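Local coordinates for LysR family transcriptional regulator (Vibrio vulnificus, PDB 5B7H), which probably acts as an OxyR-type LysR-family transcription factor that binds DNA and answers hydrogen peroxide, this chain being its regulatory domain, at residues 16-21 against 209-214; 56-61 against 67-72; 131-136 against 183-188. The protein carries 1 engineered substitution. One frame throughout, in Å; residues are numbered along the deposited sequence.

Interaction 1 of 3, residues 16-21 against 209-214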
ATOM      1  N   GLY A  16      18.811 -16.840 -11.503  1.00 25.46           N
ATOM      2  CA  GLY A  16      17.852 -17.732 -10.899  1.00 20.64           C
ATOM      3  C   GLY A  16      16.829 -16.961 -10.091  1.00 25.31           C
ATOM      4  O   GLY A  16      16.585 -15.779 -10.326  1.00 26.81           O
ATOM      5  N   GLN A  17      16.269 -17.594  -9.083  1.00 20.98           N
ATOM      6  CA  GLN A  17      15.132 -17.031  -8.376  1.00 17.79           C
ATOM      7  C   GLN A  17      15.526 -16.683  -6.948  1.00 19.81           C
ATOM      8  O   GLN A  17      16.296 -17.404  -6.311  1.00 22.94           O
ATOM      9  CB  GLN A  17      14.036 -18.048  -8.393  1.00 24.49           C
ATOM     10  CG  GLN A  17      12.780 -17.668  -7.731  1.00 32.96           C
ATOM     11  CD  GLN A  17      11.791 -18.794  -7.851  1.00 36.68           C
ATOM     12  OE1 GLN A  17      11.115 -18.927  -8.881  1.00 42.90           O
ATOM     13  NE2 GLN A  17      11.703 -19.625  -6.807  1.00 28.59           N
ATOM     14  N   LEU A  18      15.005 -15.556  -6.455  1.00 14.10           N
ATOM     15  CA  LEU A  18      15.198 -15.142  -5.076  1.00 14.26           C
ATOM     16  C   LEU A  18      13.835 -14.758  -4.517  1.00 12.89           C
ATOM     17  O   LEU A  18      13.098 -14.040  -5.199  1.00 13.75           O
ATOM     18  CB  LEU A  18      16.135 -13.938  -5.072  1.00 21.65           C
ATOM     19  CG  LEU A  18      16.896 -13.555  -3.839  1.00 27.12           C
ATOM     20  CD1 LEU A  18      17.782 -14.737  -3.479  1.00 21.13           C
ATOM     21  CD2 LEU A  18      17.725 -12.324  -4.181  1.00 31.38           C
ATOM     22  N   LYS A  19      13.499 -15.247  -3.312  1.00 10.42           N
ATOM     23  CA  LYS A  19      12.313 -14.835  -2.570  1.00  8.50           C
ATOM     24  C   LYS A  19      12.693 -13.746  -1.577  1.00  9.01           C
ATOM     25  O   LYS A  19      13.420 -13.993  -0.617  1.00 10.01           O
ATOM     26  CB  LYS A  19      11.600 -16.015  -1.880  1.00 11.89           C
ATOM     27  CG  LYS A  19      11.112 -17.061  -2.906  1.00 13.25           C
ATOM     28  CD  LYS A  19      10.670 -18.340  -2.246  1.00 20.87           C
ATOM     29  CE  LYS A  19       9.629 -19.077  -3.056  1.00 24.48           C
ATOM     30  NZ  LYS A  19       9.223 -20.304  -2.317  1.00 22.57           N
ATOM     31  N   LEU A  20      12.144 -12.566  -1.766  1.00  7.54           N
ATOM     32  CA  LEU A  20      12.541 -11.403  -0.972  1.00  7.37           C
ATOM     33  C   LEU A  20      11.313 -10.843  -0.271  1.00  6.82           C
ATOM     34  O   LEU A  20      10.287 -10.616  -0.912  1.00  7.87           O
ATOM     35  CB  LEU A  20      13.192 -10.320  -1.881  1.00  7.79           C
ATOM     36  CG  LEU A  20      13.676  -9.066  -1.154  1.00  9.05           C
ATOM     37  CD1 LEU A  20      14.926  -8.514  -1.938  1.00 12.88           C
ATOM     38  CD2 LEU A  20      12.593  -8.004  -1.076  1.00  8.11           C
ATOM     39  N   GLY A  21      11.430 -10.592   1.029  1.00  8.37           N
ATOM     40  CA  GLY A  21      10.364 -10.010   1.820  1.00  7.00           C
ATOM     41  C   GLY A  21      10.698  -8.561   2.133  1.00  7.21           C
ATOM     42  O   GLY A  21      11.859  -8.204   2.318  1.00  8.10           O
ATOM     43  N   ASN A 209      25.145 -10.091  -0.799  1.00 15.51           N
ATOM     44  CA  ASN A 209      26.052  -8.950  -0.736  1.00 17.28           C
ATOM     45  C   ASN A 209      26.006  -8.141  -2.035  1.00 15.81           C
ATOM     46  O   ASN A 209      26.042  -6.907  -1.986  1.00 16.47           O
ATOM     47  CB  ASN A 209      27.464  -9.403  -0.342  1.00 19.20           C
ATOM     48  CG  ASN A 209      27.593  -9.700   1.171  1.00 24.01           C
ATOM     49  OD1 ASN A 209      27.139  -8.934   2.024  1.00 16.30           O
ATOM     50  ND2 ASN A 209      28.225 -10.822   1.490  1.00 36.29           N
ATOM     51  N   GLN A 210      25.887  -8.794  -3.204  1.00 13.47           N
ATOM     52  CA  GLN A 210      25.698  -8.019  -4.452  1.00 16.06           C
ATOM     53  C   GLN A 210      24.390  -7.244  -4.438  1.00 14.66           C
ATOM     54  O   GLN A 210      24.329  -6.103  -4.902  1.00 15.30           O
ATOM     55  CB  GLN A 210      25.693  -8.905  -5.698  1.00 19.22           C
ATOM     56  CG  GLN A 210      27.058  -9.502  -6.036  1.00 30.24           C
ATOM     57  CD  GLN A 210      26.997 -10.533  -7.139  1.00 41.27           C
ATOM     58  OE1 GLN A 210      26.845 -11.738  -6.875  1.00 45.84           O
ATOM     59  NE2 GLN A 210      27.114 -10.075  -8.388  1.00 36.44           N
ATOM     60  N   LEU A 211      23.320  -7.862  -3.935  1.00 12.81           N
ATOM     61  CA  LEU A 211      22.063  -7.173  -3.830  1.00 10.83           C
ATOM     62  C   LEU A 211      22.189  -5.983  -2.892  1.00 12.57           C
ATOM     63  O   LEU A 211      21.604  -4.937  -3.150  1.00 11.29           O
ATOM     64  CB  LEU A 211      21.010  -8.165  -3.312  1.00 13.67           C
ATOM     65  CG  LEU A 211      19.600  -7.646  -3.416  1.00 21.37           C
ATOM     66  CD1 LEU A 211      19.259  -7.336  -4.876  1.00 25.71           C
ATOM     67  CD2 LEU A 211      18.642  -8.733  -2.829  1.00 26.20           C
ATOM     68  N   ALA A 212      22.905  -6.144  -1.770  1.00 11.22           N
ATOM     69  CA  ALA A 212      23.065  -5.049  -0.818  1.00 13.38           C
ATOM     70  C   ALA A 212      23.753  -3.854  -1.481  1.00 11.75           C
ATOM     71  O   ALA A 212      23.336  -2.706  -1.252  1.00 13.08           O
ATOM     72  CB  ALA A 212      23.902  -5.528   0.389  1.00 12.15           C
ATOM     73  N   GLU A 213      24.753  -4.114  -2.344  1.00 13.23           N
ATOM     74  CA  GLU A 213      25.415  -3.022  -3.068  1.00 15.48           C
ATOM     75  C   GLU A 213      24.434  -2.277  -3.957  1.00 14.88           C
ATOM     76  O   GLU A 213      24.433  -1.028  -4.004  1.00 15.30           O
ATOM     77  CB  GLU A 213      26.547  -3.577  -3.927  1.00 23.30           C
ATOM     78  CG  GLU A 213      27.602  -4.332  -3.125  1.00 35.26           C
ATOM     79  CD  GLU A 213      28.370  -3.436  -2.177  1.00 52.62           C
ATOM     80  OE1 GLU A 213      28.257  -2.191  -2.292  1.00 57.88           O
ATOM     81  OE2 GLU A 213      29.090  -3.985  -1.310  1.00 54.67           O
ATOM     82  N   VAL A 214      23.582  -3.027  -4.666  1.00 12.67           N
ATOM     83  CA  VAL A 214      22.583  -2.403  -5.543  1.00 11.75           C
ATOM     84  C   VAL A 214      21.616  -1.529  -4.750  1.00 12.23           C
ATOM     85  O   VAL A 214      21.352  -0.367  -5.094  1.00 14.20           O
ATOM     86  CB  VAL A 214      21.816  -3.494  -6.320  1.00 14.73           C
ATOM     87  CG1 VAL A 214      20.679  -2.840  -7.096  1.00 14.25           C
ATOM     88  CG2 VAL A 214      22.742  -4.218  -7.296  1.00 16.71           C
TER
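Leu-18 and Leu-211 mark the closest backbone approach between strand 16-21 and helix 209-214, yet their CA atoms are still 10.6 Å apart, so leucine side chains alone span the gap. No hydrogen bond joins the segments, and the surface they bury is only 89 Å². A single methyl of the helix does the work: CD2 of Leu-211 reaches the strand between two leucines. It lies 3.9 Å from CD2 of Leu-18, where the two side chains meet tip to tip. From Leu-20 the approach is oblique, with CD1 of that residue 3.8 Å from Leu-211 CD2. Leu-18 and Leu-20, alternate residues of an extended strand, both direct CB at the helix; in Leu-211 a chi1 of -169° turns CG away from its own backbone N and extends the branch across the gap. All three residues are buried. Around them, Leu-211 also rests on Leu-34 of helix 27-41, while Leu-18 and Leu-20 touch Leu-47 and Leu-49, respectively, of the neighbouring strand 45-51. On the outer flank of the helix, Glu-213 pairs with Arg-83 in a salt bridge. Helix 205-217, near the C-terminus, thus packs beside helix 27-41 against the sheet that contains strand 16-22, an alpha/beta layering characteristic of the LysR regulatory domain and its relatives among the periplasmic binding proteins.

Interaction 2 of 3, residues 56-61 against 67-72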
ATOM      1  N   ASN A  56       6.236 -11.074  10.979  1.00  9.80           N
ATOM      2  CA  ASN A  56       5.843 -12.138  10.062  1.00 13.31           C
ATOM      3  C   ASN A  56       6.954 -12.449   9.061  1.00  9.55           C
ATOM      4  O   ASN A  56       7.178 -13.617   8.681  1.00 11.38           O
ATOM      5  CB  ASN A  56       4.543 -11.753   9.338  1.00 13.27           C
ATOM      6  CG  ASN A  56       3.318 -11.844  10.256  1.00 18.65           C
ATOM      7  OD1 ASN A  56       3.360 -12.515  11.286  1.00 16.16           O
ATOM      8  ND2 ASN A  56       2.233 -11.142   9.893  1.00 20.25           N
ATOM      9  N   LEU A  57       7.655 -11.404   8.604  1.00  8.52           N
ATOM     10  CA  LEU A  57       8.743 -11.652   7.660  1.00 10.29           C
ATOM     11  C   LEU A  57       9.866 -12.428   8.324  1.00  9.36           C
ATOM     12  O   LEU A  57      10.469 -13.308   7.692  1.00  9.65           O
ATOM     13  CB  LEU A  57       9.305 -10.335   7.117  1.00  8.15           C
ATOM     14  CG  LEU A  57       8.378  -9.533   6.188  1.00  9.76           C
ATOM     15  CD1 LEU A  57       9.032  -8.187   5.839  1.00  8.98           C
ATOM     16  CD2 LEU A  57       8.085 -10.365   4.936  1.00  8.97           C
ATOM     17  N   LEU A  58      10.185 -12.085   9.573  1.00  8.91           N
ATOM     18  CA  LEU A  58      11.258 -12.809  10.268  1.00  9.35           C
ATOM     19  C   LEU A  58      10.898 -14.294  10.455  1.00 10.25           C
ATOM     20  O   LEU A  58      11.757 -15.182  10.304  1.00 10.91           O
ATOM     21  CB  LEU A  58      11.584 -12.109  11.609  1.00 10.78           C
ATOM     22  CG  LEU A  58      12.440 -10.833  11.395  1.00 16.53           C
ATOM     23  CD1 LEU A  58      12.379 -10.005  12.692  1.00 16.89           C
ATOM     24  CD2 LEU A  58      13.896 -11.191  11.009  1.00 19.86           C
ATOM     25  N   THR A  59       9.638 -14.594  10.797  1.00 10.52           N
ATOM     26  CA  THR A  59       9.234 -15.999  10.901  1.00 13.47           C
ATOM     27  C   THR A  59       9.391 -16.720   9.561  1.00 12.45           C
ATOM     28  O   THR A  59       9.962 -17.820   9.496  1.00 12.66           O
ATOM     29  CB  THR A  59       7.787 -16.024  11.344  1.00 12.62           C
ATOM     30  OG1 THR A  59       7.684 -15.353  12.618  1.00 16.09           O
ATOM     31  CG2 THR A  59       7.277 -17.470  11.436  1.00 13.94           C
ATOM     32  N   ALA A  60       8.965 -16.071   8.465  1.00 10.26           N
ATOM     33  CA  ALA A  60       9.123 -16.697   7.162  1.00 11.26           C
ATOM     34  C   ALA A  60      10.593 -16.892   6.810  1.00 11.81           C
ATOM     35  O   ALA A  60      10.971 -17.943   6.259  1.00 12.24           O
ATOM     36  CB  ALA A  60       8.463 -15.805   6.109  1.00 11.78           C
ATOM     37  N   LEU A  61      11.453 -15.924   7.179  1.00 10.03           N
ATOM     38  CA  LEU A  61      12.868 -16.084   6.921  1.00 10.38           C
ATOM     39  C   LEU A  61      13.446 -17.245   7.723  1.00 10.95           C
ATOM     40  O   LEU A  61      14.207 -18.055   7.175  1.00 11.26           O
ATOM     41  CB  LEU A  61      13.593 -14.782   7.290  1.00  9.30           C
ATOM     42  CG  LEU A  61      15.111 -14.795   7.030  1.00  9.34           C
ATOM     43  CD1 LEU A  61      15.466 -14.943   5.528  1.00 10.28           C
ATOM     44  CD2 LEU A  61      15.781 -13.567   7.719  1.00  9.16           C
ATOM     45  N   ASP A  67      14.219 -15.961   1.226  1.00  8.89           N
ATOM     46  CA  ASP A  67      15.687 -15.970   1.220  1.00 12.22           C
ATOM     47  C   ASP A  67      16.285 -14.756   1.911  1.00 10.54           C
ATOM     48  O   ASP A  67      17.331 -14.870   2.521  1.00 10.36           O
ATOM     49  CB  ASP A  67      16.223 -15.940  -0.224  1.00 11.64           C
ATOM     50  CG  ASP A  67      15.902 -17.192  -0.987  1.00 20.67           C
ATOM     51  OD1 ASP A  67      16.363 -18.267  -0.530  1.00 24.74           O
ATOM     52  OD2 ASP A  67      15.201 -17.149  -2.026  1.00 15.68           O
ATOM     53  N   VAL A  68      15.684 -13.578   1.784  1.00  8.24           N
ATOM     54  CA  VAL A  68      16.291 -12.358   2.286  1.00  8.79           C
ATOM     55  C   VAL A  68      15.178 -11.348   2.493  1.00  9.03           C
ATOM     56  O   VAL A  68      14.135 -11.400   1.823  1.00  8.43           O
ATOM     57  CB  VAL A  68      17.370 -11.842   1.293  1.00  9.30           C
ATOM     58  CG1 VAL A  68      16.734 -11.498  -0.088  1.00 11.00           C
ATOM     59  CG2 VAL A  68      18.183 -10.675   1.818  1.00  9.41           C
ATOM     60  N   LEU A  69      15.387 -10.437   3.425  1.00  7.55           N
ATOM     61  CA  LEU A  69      14.436  -9.380   3.747  1.00  7.27           C
ATOM     62  C   LEU A  69      15.105  -8.040   3.563  1.00  8.12           C
ATOM     63  O   LEU A  69      16.313  -7.898   3.784  1.00  7.24           O
ATOM     64  CB  LEU A  69      13.974  -9.441   5.222  1.00  7.43           C
ATOM     65  CG  LEU A  69      13.551 -10.839   5.737  1.00  7.79           C
ATOM     66  CD1 LEU A  69      13.220 -10.750   7.249  1.00  9.29           C
ATOM     67  CD2 LEU A  69      12.363 -11.350   4.891  1.00  9.23           C
ATOM     68  N   ILE A  70      14.305  -7.044   3.207  1.00  6.84           N
ATOM     69  CA  ILE A  70      14.674  -5.638   3.312  1.00  7.56           C
ATOM     70  C   ILE A  70      13.798  -5.075   4.416  1.00  8.31           C
ATOM     71  O   ILE A  70      12.550  -5.042   4.289  1.00 10.13           O
ATOM     72  CB  ILE A  70      14.534  -4.884   1.978  1.00  7.34           C
ATOM     73  CG1 ILE A  70      15.483  -5.476   0.920  1.00  8.75           C
ATOM     74  CG2 ILE A  70      14.778  -3.401   2.239  1.00  8.88           C
ATOM     75  CD1 ILE A  70      15.334  -4.825  -0.548  1.00 11.86           C
ATOM     76  N   LEU A  71      14.445  -4.665   5.502  1.00  8.05           N
ATOM     77  CA  LEU A  71      13.767  -4.188   6.697  1.00  8.16           C
ATOM     78  C   LEU A  71      14.248  -2.790   7.028  1.00  8.14           C
ATOM     79  O   LEU A  71      15.308  -2.344   6.589  1.00  9.47           O
ATOM     80  CB  LEU A  71      14.104  -5.093   7.914  1.00 10.48           C
ATOM     81  CG  LEU A  71      13.683  -6.577   7.880  1.00  8.22           C
ATOM     82  CD1 LEU A  71      13.948  -7.248   9.199  1.00 12.58           C
ATOM     83  CD2 LEU A  71      12.200  -6.673   7.554  1.00 11.31           C
ATOM     84  N   ALA A  72      13.442  -2.099   7.833  1.00  8.02           N
ATOM     85  CA  ALA A  72      13.937  -0.951   8.599  1.00  7.45           C
ATOM     86  C   ALA A  72      14.559  -1.440   9.910  1.00  7.65           C
ATOM     87  O   ALA A  72      13.989  -2.289  10.607  1.00  8.62           O
ATOM     88  CB  ALA A  72      12.797   0.043   8.860  1.00  9.10           C
TER
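Leu-69 sends both methyls into the face of helix 56-61 formed by Leu-57, Leu-58 and Leu-61. Helix and strand run nearly antiparallel, at 162°, their axes 9.0 Å apart. Packing is dense around CD1 of Leu-69: CD2 of Leu-58 lies 3.8 Å from it, the two side chains crossing at about a right angle, and CD2 of Leu-61 comes equally near. The other methyl, CD2 of Leu-69, sits 3.9 Å from CB of Leu-57. Two residues further along the strand, Leu-71 and Leu-57 slide past each other in opposite directions, CD2 of the former 3.9 Å from CD1 of the latter. Leu-61 differs from Leu-57 and Leu-58 in its first torsion: with CG anti to the backbone N (chi1 -178°), it can set CD2 on Leu-69 while CD1 lies 3.5 Å from the carbonyl O of Asp-67. The contact loosens at its margins. Asn-56 faces solvent, and Asp-67 points its CB away; its OD2 accepts a hydrogen bond from Lys-19 N, and the side chain lies about 4 Å from a sulfate ion that probably comes from the crystallisation liquor. Val-68 and Ile-70 turn to the opposite face of the sheet, where Leu-20 meets both. Strand 45-51, helix 54-62 and strand 68-73 form a beta-alpha-beta crossover that passes over strand 16-22, as expected of the periplasmic-binding-protein fold.

Interaction 3 of 3, residues 131-136 against 183-188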
ATOM      1  N   SER A 131      11.204   7.486  18.105  0.55 14.35           N
ATOM      2  CA  SER A 131      12.498   7.562  18.773  0.55 15.66           C
ATOM      3  C   SER A 131      13.463   8.493  18.047  0.55 16.92           C
ATOM      4  O   SER A 131      14.173   9.268  18.691  0.55 17.94           O
ATOM      5  CB  SER A 131      13.112   6.174  18.912  0.55 17.69           C
ATOM      6  OG  SER A 131      13.166   5.531  17.665  0.55 18.89           O
ATOM      7  N   ALA A 132      13.549   8.399  16.718  1.00 13.68           N
ATOM      8  CA  ALA A 132      14.513   9.207  15.980  1.00 14.16           C
ATOM      9  C   ALA A 132      14.151  10.682  16.034  1.00 16.12           C
ATOM     10  O   ALA A 132      15.041  11.543  16.061  1.00 18.80           O
ATOM     11  CB  ALA A 132      14.506   8.743  14.515  1.00 16.61           C
ATOM     12  N   CYS A 133      12.846  10.986  16.011  1.00 15.13           N
ATOM     13  CA  CYS A 133      12.378  12.368  16.025  1.00 16.67           C
ATOM     14  C   CYS A 133      12.059  12.859  17.426  1.00 21.08           C
ATOM     15  O   CYS A 133      11.598  13.994  17.580  1.00 20.37           O
ATOM     16  CB  CYS A 133      11.158  12.556  15.102  1.00 15.85           C
ATOM     17  SG  CYS A 133      11.497  12.037  13.421  1.00 16.04           S
ATOM     18  N   LYS A 134      12.313  12.045  18.443  1.00 18.21           N
ATOM     19  CA  LYS A 134      12.339  12.512  19.828  1.00 21.04           C
ATOM     20  C   LYS A 134      10.972  12.967  20.321  1.00 20.97           C
ATOM     21  O   LYS A 134      10.871  13.955  21.067  1.00 23.22           O
ATOM     22  CB  LYS A 134      13.380  13.630  20.022  1.00 22.75           C
ATOM     23  CG  LYS A 134      14.815  13.229  19.669  1.00 28.97           C
ATOM     24  CD  LYS A 134      15.175  12.002  20.456  1.00 38.27           C
ATOM     25  CE  LYS A 134      16.438  12.181  21.312  1.00 52.68           C
ATOM     26  NZ  LYS A 134      16.358  11.351  22.580  1.00 51.50           N
ATOM     27  N   LEU A 135       9.915  12.264  19.933  1.00 18.40           N
ATOM     28  CA  LEU A 135       8.576  12.571  20.435  1.00 17.66           C
ATOM     29  C   LEU A 135       8.421  11.838  21.762  1.00 19.35           C
ATOM     30  O   LEU A 135       8.193  10.626  21.794  1.00 23.16           O
ATOM     31  CB  LEU A 135       7.503  12.152  19.415  1.00 16.05           C
ATOM     32  CG  LEU A 135       6.036  12.296  19.875  1.00 16.05           C
ATOM     33  CD1 LEU A 135       5.836  13.749  20.361  1.00 23.43           C
ATOM     34  CD2 LEU A 135       5.096  11.932  18.757  1.00 18.14           C
ATOM     35  N   THR A 136       8.526  12.574  22.872  1.00 19.65           N
ATOM     36  CA  THR A 136       8.373  11.949  24.170  1.00 23.12           C
ATOM     37  C   THR A 136       7.057  12.280  24.855  1.00 29.03           C
ATOM     38  O   THR A 136       6.700  11.602  25.822  1.00 30.33           O
ATOM     39  CB  THR A 136       9.548  12.330  25.074  1.00 22.72           C
ATOM     40  OG1 THR A 136       9.541  13.746  25.260  1.00 27.74           O
ATOM     41  CG2 THR A 136      10.866  11.938  24.405  1.00 30.75           C
ATOM     42  N   ILE A 183       7.740  19.302   6.157  0.51 14.52           N
ATOM     43  CA  ILE A 183       8.438  20.026   7.208  0.51 15.23           C
ATOM     44  C   ILE A 183       9.534  19.127   7.774  0.51 12.54           C
ATOM     45  O   ILE A 183       9.483  17.902   7.665  0.51 14.94           O
ATOM     46  CB  ILE A 183       7.446  20.459   8.322  0.51 19.73           C
ATOM     47  CG1 ILE A 183       6.268  21.228   7.716  0.51 23.48           C
ATOM     48  CG2 ILE A 183       8.121  21.342   9.341  0.51 18.74           C
ATOM     49  CD1 ILE A 183       6.707  22.489   7.004  0.51 31.38           C
ATOM     50  N   GLU A 184      10.567  19.774   8.403  1.00 15.87           N
ATOM     51  CA  GLU A 184      11.556  18.980   9.113  1.00 15.25           C
ATOM     52  C   GLU A 184      11.060  18.679  10.520  1.00 14.95           C
ATOM     53  O   GLU A 184      10.447  19.536  11.156  1.00 20.32           O
ATOM     54  CB  GLU A 184      12.851  19.800   9.259  1.00 18.39           C
ATOM     55  CG  GLU A 184      13.567  19.963   7.960  1.00 21.90           C
ATOM     56  CD  GLU A 184      14.376  18.726   7.520  1.00 38.15           C
ATOM     57  OE1 GLU A 184      15.022  18.822   6.452  1.00 50.95           O
ATOM     58  OE2 GLU A 184      14.406  17.678   8.228  1.00 34.33           O
ATOM     59  N   PRO A 185      11.312  17.457  11.023  1.00 14.98           N
ATOM     60  CA  PRO A 185      10.985  17.159  12.421  1.00 15.02           C
ATOM     61  C   PRO A 185      11.922  17.902  13.348  1.00 23.58           C
ATOM     62  O   PRO A 185      13.066  18.232  12.974  1.00 29.63           O
ATOM     63  CB  PRO A 185      11.241  15.643  12.526  1.00 17.51           C
ATOM     64  CG  PRO A 185      11.334  15.148  11.099  1.00 29.49           C
ATOM     65  CD  PRO A 185      11.887  16.304  10.323  1.00 17.13           C
ATOM     66  N   PRO A 186      11.500  18.158  14.591  1.00 27.51           N
ATOM     67  CA  PRO A 186      12.286  18.995  15.505  1.00 37.77           C
ATOM     68  C   PRO A 186      13.624  18.350  15.795  1.00 40.97           C
ATOM     69  O   PRO A 186      13.779  17.130  15.723  1.00 39.45           O
ATOM     70  CB  PRO A 186      11.438  19.018  16.782  1.00 40.23           C
ATOM     71  CG  PRO A 186      10.077  18.633  16.371  1.00 28.89           C
ATOM     72  CD  PRO A 186      10.231  17.722  15.190  1.00 28.61           C
ATOM     73  N   GLY A 187      14.591  19.199  16.136  1.00 54.02           N
ATOM     74  CA  GLY A 187      15.880  18.713  16.572  1.00 60.25           C
ATOM     75  C   GLY A 187      16.748  18.252  15.415  1.00 63.95           C
ATOM     76  O   GLY A 187      16.670  18.761  14.293  1.00 64.21           O
ATOM     77  N   GLN A 188      17.585  17.263  15.712  1.00 66.28           N
ATOM     78  CA  GLN A 188      18.593  16.791  14.785  1.00 68.82           C
ATOM     79  C   GLN A 188      17.929  16.200  13.551  1.00 65.32           C
ATOM     80  O   GLN A 188      16.726  15.925  13.528  1.00 62.37           O
ATOM     81  CB  GLN A 188      19.456  15.724  15.459  1.00 76.30           C
ATOM     82  CG  GLN A 188      20.591  16.261  16.334  1.00 84.11           C
ATOM     83  CD  GLN A 188      20.251  17.580  17.019  1.00 92.33           C
ATOM     84  OE1 GLN A 188      19.496  17.616  17.999  1.00 95.25           O
ATOM     85  NE2 GLN A 188      20.803  18.674  16.497  1.00 92.93           N
TER
HETATM   86  O   HOH W   1      15.806  14.223  15.931  1.00 51.26           O
HETATM   87  O   HOH W   2      13.007  16.300  18.251  1.00 68.10           O
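Cys-133 meets Pro-185 just beyond helix 124-132, which ends in a Schellman motif: Lys-134 takes a positive phi of 66°, which leads the chain out of the helix, its N making a weak bond back to Ser-131 O. The opposing segment, 183-188, is an irregular passage within the long strand 180-198, and it presents two consecutive prolines. The sulfur approaches the pyrrolidine of Pro-185 edge-on, at the CB-CG side of the ring, rather than over a ring face. SG stands 3.7 Å from Pro-185 CB and 3.9 Å from Pro-185 CG. Placing SG anti to the carbonyl carbon (chi1 -56°) sends the sulfur to the proline and leaves the cysteine carbonyl pointing another way, to polar partners. Phe-90, Phe-164 and Ala-190 also touch Cys-133 and complete an apolar setting, so the cysteine is buried among carbon atoms. In OxyR proteins a pair of cysteines in this part of the regulatory domain forms the peroxide-sensing disulfide; Cys-133 probably corresponds to the second of that pair. Pro-186 touches Tyr-108, and the lysine side chain leads away from both prolines. No direct hydrogen bond crosses between the segments; two waters do the joining. One donates to Ala-132 O at 2.8 Å and to Gln-188 O at 3.1 Å, the latter on a poorly ordered residue. The other links the carbonyls of Cys-133 and Pro-186, whose own oxygens are 4.2 Å apart: this water lies 2.8 Å from Cys-133 O, which also accepts from Tyr-108 OH, and donates a weak bond to Pro-186 O.

Overall arrangement
Interactions 1 and 2 lie against opposite faces of one region of the sheet, with centres 12 Å apart, and they share adjacent strands: Lys-19 O is 2.8 Å from Asp-67 N, and Gly-21 O is equally close to Ile-70 N, both probable hydrogen bonds. Interaction 3 belongs to the other lobe, across the centre of the chain, its centre about 32 Å from that of interaction 1 and 28 Å from that of interaction 2. Even the nearest atoms of interactions 2 and 3 are about 10 Å apart. Strand 180-198 runs from one lobe to the other, carrying residues 183-188 and bonding with strand 68-73. The sulfate near Asp-67 lies by interaction 2, well away from Cys-133.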